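Local structure of 3-hydroxyacyl-CoA dehydrogenase (Archaeoglobus fulgidus, 1ZEJ) at residues L22-I27 against W130-H135; V77-E83 against C104-I110; L85-V89 against D114-L119; F125-H129 against V140-I144. The protein probably acts as an NAD-dependent dehydrogenase of the 3-hydroxyacyl-CoA dehydrogenase family, oxidising a hydroxyl group of its substrate, and works as a homodimer. All coordinates share one frame; numbering follows the deposited sequence.

Overall arrangement
All four contacts lie in the NAD-binding domain, a Rossmann-type fold built on a mixed sheet whose strands 76-79, 103-105, 125-130 and 139-144 are successive neighbours. Contact 2 pairs the first two of these and contact 4 the last two, their centres about 9 Å apart. Contact 3 lies about 10 Å from contact 2, setting helix 85-96 against helix 112-116. Contact 1 packs helix 22-32 on the loop after strand 125-130, its centre about 21 Å from that of contact 3. Along the chain, contacts 2 and 3 interleave and both fall between the two segments of contact 1, while contact 4 crosses contact 1. Several predicted NAD residues fall in these segments, M23 and S108 among them near H129.

Contact 1 of 4, residues L22-I27 against W130-H135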
# COMPACT_ATOMS: atom_id res chain seq x y z
N LEU A 22 16.18 -21.28 1.40
CA LEU A 22 15.34 -20.51 2.31
C LEU A 22 13.83 -20.74 2.09
O LEU A 22 13.07 -20.98 3.05
CB LEU A 22 15.67 -19.02 2.16
CG LEU A 22 14.80 -18.00 2.93
CD1 LEU A 22 15.08 -18.07 4.42
CD2 LEU A 22 15.06 -16.56 2.40
N MSE A 23 13.39 -20.70 0.84
CA MSE A 23 11.97 -20.75 0.58
C MSE A 23 11.47 -22.19 0.85
O MSE A 23 10.47 -22.34 1.53
CB MSE A 23 11.62 -20.25 -0.83
CG MSE A 23 11.79 -18.73 -0.97
SE MSE A 23 10.77 -17.64 0.37
CE MSE A 23 9.09 -18.18 -0.26
N GLY A 24 12.16 -23.21 0.33
CA GLY A 24 11.80 -24.63 0.55
C GLY A 24 11.74 -25.00 2.01
O GLY A 24 10.78 -25.61 2.48
N ARG A 25 12.78 -24.60 2.73
CA ARG A 25 12.90 -24.75 4.18
C ARG A 25 11.71 -24.09 4.90
O ARG A 25 11.08 -24.70 5.78
CB ARG A 25 14.24 -24.23 4.72
CG ARG A 25 14.11 -23.46 6.02
CD ARG A 25 15.46 -23.17 6.62
NE ARG A 25 15.85 -21.77 6.53
CZ ARG A 25 15.33 -20.78 7.25
NH1 ARG A 25 14.33 -20.99 8.09
NH2 ARG A 25 15.79 -19.55 7.10
N GLY A 26 11.36 -22.87 4.48
CA GLY A 26 10.23 -22.15 5.08
C GLY A 26 8.89 -22.80 4.80
O GLY A 26 8.03 -22.86 5.69
N ILE A 27 8.71 -23.28 3.58
CA ILE A 27 7.48 -23.98 3.18
C ILE A 27 7.34 -25.27 4.01
O ILE A 27 6.25 -25.60 4.50
CB ILE A 27 7.45 -24.28 1.66
CG1 ILE A 27 7.34 -22.98 0.81
CG2 ILE A 27 6.32 -25.23 1.29
CD1 ILE A 27 7.75 -23.18 -0.64
N TRP A 130 4.35 -18.17 -2.06
CA TRP A 130 4.43 -17.97 -0.63
C TRP A 130 5.17 -16.70 -0.39
O TRP A 130 6.01 -16.30 -1.18
CB TRP A 130 5.26 -19.09 0.02
CG TRP A 130 4.66 -20.47 -0.07
CD1 TRP A 130 4.72 -21.32 -1.14
CD2 TRP A 130 3.96 -21.18 0.95
NE1 TRP A 130 4.10 -22.50 -0.85
CE2 TRP A 130 3.61 -22.43 0.43
CE3 TRP A 130 3.58 -20.87 2.26
CZ2 TRP A 130 2.92 -23.39 1.17
CZ3 TRP A 130 2.90 -21.84 3.01
CH2 TRP A 130 2.57 -23.08 2.45
N MSE A 131 4.88 -16.04 0.73
CA MSE A 131 5.57 -14.80 1.08
C MSE A 131 6.69 -15.16 2.07
O MSE A 131 6.86 -16.31 2.46
CB MSE A 131 4.59 -13.77 1.67
CG MSE A 131 3.30 -13.60 0.90
SE MSE A 131 3.56 -12.89 -0.90
CE MSE A 131 2.12 -13.81 -1.89
N ASN A 132 7.52 -14.19 2.39
CA ASN A 132 8.74 -14.46 3.14
C ASN A 132 8.67 -13.88 4.53
O ASN A 132 8.56 -12.67 4.64
CB ASN A 132 9.93 -13.83 2.40
CG ASN A 132 11.28 -14.35 2.91
OD1 ASN A 132 11.39 -15.45 3.50
ND2 ASN A 132 12.31 -13.57 2.69
N PRO A 133 8.81 -14.72 5.58
CA PRO A 133 8.91 -16.19 5.59
C PRO A 133 7.57 -16.89 5.44
O PRO A 133 6.57 -16.40 6.02
CB PRO A 133 9.51 -16.49 6.96
CG PRO A 133 9.76 -15.19 7.65
CD PRO A 133 8.95 -14.16 6.93
N PRO A 134 7.54 -18.01 4.67
CA PRO A 134 6.32 -18.75 4.40
C PRO A 134 5.54 -19.14 5.64
O PRO A 134 4.34 -19.14 5.61
CB PRO A 134 6.84 -19.99 3.69
CG PRO A 134 7.98 -19.52 2.98
CD PRO A 134 8.67 -18.61 3.93
N HIS A 135 6.24 -19.42 6.74
CA HIS A 135 5.63 -19.90 7.95
C HIS A 135 5.15 -18.78 8.84
O HIS A 135 4.52 -19.04 9.85
CB HIS A 135 6.59 -20.78 8.78
CG HIS A 135 8.01 -20.28 8.81
ND1 HIS A 135 8.62 -19.87 9.97
CD2 HIS A 135 8.93 -20.16 7.82
CE1 HIS A 135 9.86 -19.49 9.70
NE2 HIS A 135 10.08 -19.66 8.40
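I27 sets CG1 over one face of the W130 indole, 3.6 Å from the centroid of the five-membered ring and 5° off its normal, a CH-pi contact. CD1 of I27 reaches the same part of the indole, 3.6 Å from W130 CD1, while CG2 stands above the outer rim of the indole, beside CZ2. The ring of P134 fills the next place along the helix, its CB 3.7 Å from the carbonyl carbon of G26. At this point the backbones are closest, and a side chain on G26 would run into CD of P134. Selenomethionine M23 curls in from the neighbouring turn. Its chain bends at chi2 (-56°) and again at chi3, which brings the methyl CE to 3.7 Å from P134 CG and also against the carbonyl O of W130, while SE passes 3.9 Å from N132 OD1. Helix 22-32 is the first helix of the Rossmann fold, and its start, with G24 as the last glycine of a GxGxxG pattern, is predicted to bind NAD; N132 is a predicted NAD residue as well. At the more open end, the side chains of L22 and N132 cross at about a right angle, CD2 against the amide, and H135 lays CD2 3.6 Å from G26 O. No hydrogen bond spans the two segments, and the loop is fixed from outside: N106 OD1 takes the N-H of W130, K165 binds the carbonyl of P134, and R279 of the second subunit binds that of N132. A cis peptide before P133 turns the chain there, ahead of the proline that meets the helix.

Contact 2 of 4, residues V77-E83 against C104-I110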
# COMPACT_ATOMS: atom_id res chain seq x y z
N VAL A 77 2.97 -31.96 -4.27
CA VAL A 77 4.38 -31.61 -4.42
C VAL A 77 4.52 -30.09 -4.54
O VAL A 77 3.80 -29.43 -5.32
CB VAL A 77 4.99 -32.25 -5.64
CG1 VAL A 77 6.50 -31.86 -5.78
CG2 VAL A 77 4.77 -33.74 -5.58
N MSE A 78 5.42 -29.54 -3.73
CA MSE A 78 5.80 -28.10 -3.80
C MSE A 78 7.24 -28.03 -4.28
O MSE A 78 8.13 -28.64 -3.70
CB MSE A 78 5.70 -27.46 -2.43
CG MSE A 78 4.37 -27.68 -1.73
SE MSE A 78 3.30 -26.10 -1.94
CE MSE A 78 1.55 -26.66 -1.10
N GLU A 79 7.47 -27.28 -5.35
CA GLU A 79 8.79 -27.10 -5.91
C GLU A 79 9.30 -25.68 -5.64
O GLU A 79 8.61 -24.70 -5.92
CB GLU A 79 8.78 -27.48 -7.40
CG GLU A 79 10.03 -27.04 -8.15
CD GLU A 79 10.02 -25.58 -8.53
OE1 GLU A 79 9.12 -25.20 -9.29
OE2 GLU A 79 10.90 -24.81 -8.09
N ALA A 80 10.48 -25.56 -5.02
CA ALA A 80 11.07 -24.27 -4.74
C ALA A 80 12.54 -24.26 -5.10
O ALA A 80 13.37 -23.99 -4.24
CB ALA A 80 10.89 -23.93 -3.27
N VAL A 81 12.87 -24.54 -6.36
CA VAL A 81 14.27 -24.58 -6.79
C VAL A 81 14.65 -23.24 -7.41
O VAL A 81 13.83 -22.32 -7.45
CB VAL A 81 14.55 -25.76 -7.75
CG1 VAL A 81 14.19 -27.09 -7.11
CG2 VAL A 81 13.79 -25.63 -9.09
N PHE A 82 15.88 -23.13 -7.89
CA PHE A 82 16.34 -21.89 -8.53
C PHE A 82 15.34 -21.30 -9.55
O PHE A 82 14.71 -22.03 -10.31
CB PHE A 82 17.72 -22.09 -9.17
CG PHE A 82 18.36 -20.82 -9.62
CD1 PHE A 82 19.04 -20.02 -8.71
CD2 PHE A 82 18.23 -20.39 -10.92
CE1 PHE A 82 19.63 -18.81 -9.11
CE2 PHE A 82 18.79 -19.19 -11.35
CZ PHE A 82 19.50 -18.39 -10.43
N GLU A 83 15.17 -19.99 -9.49
CA GLU A 83 14.27 -19.23 -10.34
C GLU A 83 14.78 -19.14 -11.81
O GLU A 83 15.32 -18.10 -12.23
CB GLU A 83 14.14 -17.79 -9.79
CG GLU A 83 12.97 -16.97 -10.42
CD GLU A 83 11.58 -17.45 -9.94
OE1 GLU A 83 11.52 -18.25 -8.97
OE2 GLU A 83 10.54 -17.04 -10.53
N CYS A 104 3.11 -27.92 -7.55
CA CYS A 104 2.96 -26.51 -7.21
C CYS A 104 4.33 -25.84 -7.24
O CYS A 104 5.09 -26.06 -6.32
CB CYS A 104 2.43 -26.39 -5.79
SG CYS A 104 0.86 -27.16 -5.51
N SER A 105 4.62 -24.98 -8.20
CA SER A 105 5.90 -24.28 -8.23
C SER A 105 5.83 -22.94 -7.42
O SER A 105 4.93 -22.14 -7.65
CB SER A 105 6.33 -24.04 -9.67
OG SER A 105 7.54 -23.31 -9.71
N ASN A 106 6.74 -22.74 -6.47
CA ASN A 106 6.89 -21.44 -5.81
C ASN A 106 7.68 -20.61 -6.80
O ASN A 106 8.89 -20.77 -6.95
CB ASN A 106 7.64 -21.54 -4.47
CG ASN A 106 7.78 -20.17 -3.73
OD1 ASN A 106 6.79 -19.43 -3.45
ND2 ASN A 106 9.02 -19.84 -3.38
N THR A 107 6.99 -19.80 -7.56
CA THR A 107 7.66 -19.10 -8.64
C THR A 107 7.48 -17.63 -8.30
O THR A 107 6.37 -17.19 -8.02
CB THR A 107 7.15 -19.58 -10.09
OG1 THR A 107 7.61 -18.67 -11.10
CG2 THR A 107 5.65 -19.72 -10.18
N SER A 108 8.59 -16.91 -8.22
CA SER A 108 8.58 -15.46 -7.97
C SER A 108 8.02 -14.70 -9.16
O SER A 108 7.06 -13.96 -9.03
CB SER A 108 9.99 -14.93 -7.66
OG SER A 108 10.33 -15.06 -6.29
N VAL A 109 8.67 -14.85 -10.31
CA VAL A 109 8.25 -14.14 -11.51
C VAL A 109 8.21 -14.98 -12.78
O VAL A 109 7.67 -14.50 -13.78
CB VAL A 109 9.13 -12.93 -11.81
CG1 VAL A 109 9.07 -11.91 -10.65
CG2 VAL A 109 10.58 -13.36 -12.10
N ILE A 110 8.84 -16.17 -12.78
CA ILE A 110 8.84 -17.03 -13.96
C ILE A 110 7.38 -17.38 -14.23
O ILE A 110 6.66 -17.77 -13.32
CB ILE A 110 9.67 -18.32 -13.76
CG1 ILE A 110 11.17 -17.99 -13.57
CG2 ILE A 110 9.54 -19.27 -14.97
CD1 ILE A 110 11.88 -17.58 -14.83
O HOH W 1 11.73 -20.94 -6.64
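E83 and the 104-110 segment meet through a carboxylate set against a turn of backbone N-H groups. OE2 accepts from two of them: I110 N, at 3.0 Å, arrives nearly along the C-O axis, whereas V109 N, at 2.9 Å, comes from above the carboxylate plane, 42° out of it. OE1 adds a weak bond from S108 N. With CG anti to the backbone N (chi1 -167°) and the chain bent at chi2, E83 slides past I110 in the opposite direction, OE2 lying 3.2 Å from I110 CG1. The second carboxylate, of E79, faces the hydroxyl of S105, whose OG bonds OE1 at a doubtfully short 2.5 Å; OE2 uses its anti lone pair for V81 N. K88 NZ reaches both S105 OG and, in a salt bridge, E79 OE2, so this buried charge is probably balanced. E83, S108 and K88 are all predicted to contact NAD. Water 1 links V81 O to N106 O where the chains diverge. Behind these groups, strands 76-79 and 103-105 pair in parallel, with E79 N bonded to C104 O at 2.8 Å and N106 N to E79 O. Selenomethionine M78 touches C104 CB with SE on the other face. The contact closes a beta-alpha-beta unit through helix 85-96, whose L92 covers E79; strands 14-18 and 125-130 flank the pair, and helix 150-162 packs on M78 and C104.

Contact 3 of 4, residues L85-V89 against D114-L119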
# COMPACT_ATOMS: atom_id res chain seq x y z
N LEU A 85 13.59 -20.95 -15.80
CA LEU A 85 12.60 -21.78 -16.51
C LEU A 85 13.06 -23.22 -16.74
O LEU A 85 12.36 -24.17 -16.36
CB LEU A 85 12.21 -21.16 -17.86
CG LEU A 85 11.21 -21.93 -18.74
CD1 LEU A 85 9.88 -22.14 -18.05
CD2 LEU A 85 11.00 -21.19 -20.05
N ASN A 86 14.22 -23.41 -17.35
CA ASN A 86 14.68 -24.76 -17.68
C ASN A 86 14.91 -25.64 -16.43
O ASN A 86 14.64 -26.86 -16.45
CB ASN A 86 15.94 -24.74 -18.55
CG ASN A 86 15.74 -24.02 -19.87
OD1 ASN A 86 16.71 -23.58 -20.50
ND2 ASN A 86 14.48 -23.89 -20.30
N THR A 87 15.40 -25.03 -15.35
CA THR A 87 15.64 -25.78 -14.10
C THR A 87 14.31 -26.25 -13.52
O THR A 87 14.18 -27.41 -13.11
CB THR A 87 16.37 -24.95 -13.05
OG1 THR A 87 17.59 -24.41 -13.58
CG2 THR A 87 16.68 -25.80 -11.81
N LYS A 88 13.33 -25.36 -13.48
CA LYS A 88 12.02 -25.73 -12.94
C LYS A 88 11.34 -26.79 -13.80
O LYS A 88 10.84 -27.78 -13.27
CB LYS A 88 11.10 -24.49 -12.80
CG LYS A 88 11.58 -23.57 -11.67
CD LYS A 88 10.61 -22.44 -11.37
CE LYS A 88 11.00 -21.66 -10.09
NZ LYS A 88 10.36 -22.28 -8.86
N VAL A 89 11.38 -26.58 -15.12
CA VAL A 89 10.81 -27.55 -16.05
C VAL A 89 11.45 -28.93 -15.85
O VAL A 89 10.76 -29.94 -15.78
CB VAL A 89 10.94 -27.03 -17.49
CG1 VAL A 89 10.69 -28.14 -18.56
CG2 VAL A 89 10.00 -25.89 -17.66
N ASP A 114 4.48 -20.45 -19.06
CA ASP A 114 5.68 -20.92 -19.79
C ASP A 114 6.17 -22.27 -19.23
O ASP A 114 6.64 -23.15 -19.97
CB ASP A 114 6.80 -19.90 -19.74
CG ASP A 114 6.54 -18.69 -20.59
OD1 ASP A 114 5.51 -18.57 -21.30
OD2 ASP A 114 7.41 -17.82 -20.52
N ILE A 115 6.09 -22.44 -17.92
CA ILE A 115 6.37 -23.73 -17.31
C ILE A 115 5.36 -24.81 -17.75
O ILE A 115 5.75 -25.88 -18.25
CB ILE A 115 6.39 -23.65 -15.77
CG1 ILE A 115 7.54 -22.78 -15.30
CG2 ILE A 115 6.49 -25.04 -15.16
CD1 ILE A 115 7.41 -22.34 -13.84
N ALA A 116 4.08 -24.49 -17.62
CA ALA A 116 3.01 -25.44 -17.90
C ALA A 116 3.06 -25.97 -19.30
O ALA A 116 2.78 -27.12 -19.54
CB ALA A 116 1.68 -24.78 -17.68
N GLU A 117 3.38 -25.13 -20.25
CA GLU A 117 3.38 -25.58 -21.64
C GLU A 117 4.52 -26.56 -21.96
O GLU A 117 4.52 -27.19 -23.02
CB GLU A 117 3.32 -24.39 -22.60
CG GLU A 117 4.52 -23.54 -22.69
CD GLU A 117 4.30 -22.31 -23.59
OE1 GLU A 117 3.14 -21.90 -23.86
OE2 GLU A 117 5.31 -21.71 -23.95
N ARG A 118 5.48 -26.71 -21.02
CA ARG A 118 6.58 -27.63 -21.20
C ARG A 118 6.42 -28.93 -20.39
O ARG A 118 7.28 -29.81 -20.46
CB ARG A 118 7.88 -26.90 -20.87
CG ARG A 118 8.22 -25.87 -21.91
CD ARG A 118 9.17 -24.82 -21.40
NE ARG A 118 9.60 -23.92 -22.47
CZ ARG A 118 8.91 -22.88 -22.95
NH1 ARG A 118 7.70 -22.52 -22.47
NH2 ARG A 118 9.46 -22.17 -23.94
N LEU A 119 5.31 -29.07 -19.69
CA LEU A 119 4.98 -30.28 -18.95
C LEU A 119 4.09 -31.21 -19.77
O LEU A 119 3.31 -30.78 -20.63
CB LEU A 119 4.25 -29.95 -17.62
CG LEU A 119 4.93 -28.97 -16.70
CD1 LEU A 119 4.09 -28.86 -15.46
CD2 LEU A 119 6.39 -29.39 -16.34
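Helix 85-96, the crossover of a beta-alpha-beta unit in the Rossmann-type domain, here meets helix 112-116 and the type I turn from A116 to L119. L85 and V89 carry the helix 85-96 side of the contact. A chi1 of 178° carries the L85 methyls out toward segment 114-119, each to a different partner: CD1 lies 3.7 Å from I115 CG1, and CD2 sits 3.9 Å above the guanidinium plane of R118, over its centre. Were L85 cut back to an alanine, that face of R118 would probably lose its apolar cover and a gap would open beside I115. One turn on, V89 meets the aliphatic part of R118, its CG1 3.8 Å from R118 CB, while CG2 approaches both CB and CD. K88 contributes its CD, 4.0 Å from I115 CD1, before its chain carries NZ away to a salt bridge with E79. R118 is held from its own side: NH1 donates to D114 O at 2.8 Å and forms a salt bridge with E117 OE2, the bond there being weak in angle. D114 itself turns its carboxylate to R239 of the second subunit. No hydrogen bond or salt bridge crosses between the two segments, so they are joined by van der Waals contacts, one of them a methyl on the face of a guanidinium; with its NH1 tied to the turn, the flat R118 group probably stays where L85 can lie against it.

Contact 4 of 4, residues F125-H129 against V140-I144; sequences FLGVH and VEIVI
V128 and V140 press together hardest, CG1 to CG1 at 3.4 Å, closer than usual for two methyl carbons. Beside them L126 sets CD1 3.7 Å from I142 CG2, and the looser pair of V128 CG2 and I142 CG1 stands 4.4 Å apart. Helix 150-162 covers this face, packing on L126, V128 and V140. Strands 125-130 and 139-144 form an antiparallel beta hairpin in the mixed sheet, the two segments running at 153° to each other. G127 and V143 make one hydrogen-bonded pair, with 2.8 Å from G127 N to V143 O, and H129 and E141 make another; V128 and I142 are the non-hydrogen-bonded pair between. On the opposite face G127 has no side chain, and V143 there packs on V112. Contact then passes to polar groups at H129, which is partly exposed and predicted to be important for catalysis. H129 and E141 lie side by side and point the same way, the chi1 of H129 (178°) setting its ring alongside the glutamate chain. ND1 donates to E141 OE1 at 2.7 Å; the oxygen sits at the edge of the imidazole, near its plane, although ring and carboxylate planes are 49° apart. With a phenylalanine at H129, E141 OE1 would probably lose its ND1 donor and the carboxylate be held less firmly on this side. E141 is also positioned by S174 OG at OE1 and V176 N at OE2, while V203 of the second subunit packs against it.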
# COMPACT_ATOMS: atom_id res chain seq x y z
N PHE A 125 -0.88 -28.78 -12.59
CA PHE A 125 0.24 -27.92 -12.26
C PHE A 125 -0.31 -26.51 -12.01
O PHE A 125 -1.20 -26.02 -12.75
CB PHE A 125 1.24 -27.80 -13.42
CG PHE A 125 2.29 -26.74 -13.19
CD1 PHE A 125 3.25 -26.92 -12.22
CD2 PHE A 125 2.29 -25.55 -13.92
CE1 PHE A 125 4.19 -25.93 -11.94
CE2 PHE A 125 3.23 -24.57 -13.68
CZ PHE A 125 4.21 -24.78 -12.68
N LEU A 126 0.24 -25.87 -11.00
CA LEU A 126 -0.06 -24.47 -10.77
C LEU A 126 1.05 -23.82 -9.97
O LEU A 126 1.95 -24.50 -9.44
CB LEU A 126 -1.43 -24.36 -10.12
CG LEU A 126 -1.81 -24.49 -8.65
CD1 LEU A 126 -3.26 -24.95 -8.47
CD2 LEU A 126 -0.86 -25.16 -7.75
N GLY A 127 0.99 -22.51 -9.86
CA GLY A 127 1.99 -21.76 -9.11
C GLY A 127 1.41 -21.59 -7.72
O GLY A 127 0.20 -21.35 -7.56
N VAL A 128 2.26 -21.70 -6.70
CA VAL A 128 1.86 -21.32 -5.31
C VAL A 128 2.95 -20.41 -4.78
O VAL A 128 4.07 -20.91 -4.48
CB VAL A 128 1.62 -22.53 -4.38
CG1 VAL A 128 1.35 -22.12 -2.98
CG2 VAL A 128 0.49 -23.37 -4.83
N HIS A 129 2.62 -19.12 -4.65
CA HIS A 129 3.49 -18.04 -4.30
C HIS A 129 3.36 -17.70 -2.81
O HIS A 129 2.35 -17.16 -2.35
CB HIS A 129 3.14 -16.85 -5.21
CG HIS A 129 3.92 -15.61 -4.96
ND1 HIS A 129 3.39 -14.36 -5.17
CD2 HIS A 129 5.20 -15.42 -4.54
CE1 HIS A 129 4.30 -13.45 -4.87
NE2 HIS A 129 5.40 -14.07 -4.47
N VAL A 140 -0.94 -16.50 0.79
CA VAL A 140 -0.38 -17.34 -0.26
C VAL A 140 -1.26 -17.13 -1.48
O VAL A 140 -2.48 -17.19 -1.40
CB VAL A 140 -0.32 -18.82 0.12
CG1 VAL A 140 0.33 -19.62 -0.97
CG2 VAL A 140 0.43 -18.99 1.39
N GLU A 141 -0.62 -16.86 -2.60
CA GLU A 141 -1.32 -16.73 -3.88
C GLU A 141 -1.20 -18.02 -4.67
O GLU A 141 -0.13 -18.60 -4.75
CB GLU A 141 -0.72 -15.64 -4.72
CG GLU A 141 -1.00 -14.24 -4.22
CD GLU A 141 -0.34 -13.19 -5.10
OE1 GLU A 141 0.84 -13.43 -5.50
OE2 GLU A 141 -1.00 -12.15 -5.42
N ILE A 142 -2.31 -18.48 -5.22
CA ILE A 142 -2.27 -19.54 -6.21
C ILE A 142 -2.33 -18.88 -7.55
O ILE A 142 -3.25 -18.09 -7.79
CB ILE A 142 -3.46 -20.48 -6.05
CG1 ILE A 142 -3.33 -21.22 -4.70
CG2 ILE A 142 -3.59 -21.42 -7.26
CD1 ILE A 142 -4.50 -22.05 -4.33
N VAL A 143 -1.38 -19.20 -8.43
CA VAL A 143 -1.31 -18.57 -9.73
C VAL A 143 -1.51 -19.67 -10.76
O VAL A 143 -0.68 -20.56 -10.89
CB VAL A 143 0.02 -17.85 -9.92
CG1 VAL A 143 0.03 -17.09 -11.25
CG2 VAL A 143 0.29 -16.89 -8.77
N ILE A 144 -2.64 -19.62 -11.45
CA ILE A 144 -2.99 -20.67 -12.37
C ILE A 144 -2.56 -20.38 -13.82
O ILE A 144 -2.49 -19.24 -14.27
CB ILE A 144 -4.47 -21.06 -12.25
CG1 ILE A 144 -5.41 -20.00 -12.81
CG2 ILE A 144 -4.81 -21.36 -10.78
CD1 ILE A 144 -6.76 -20.55 -13.10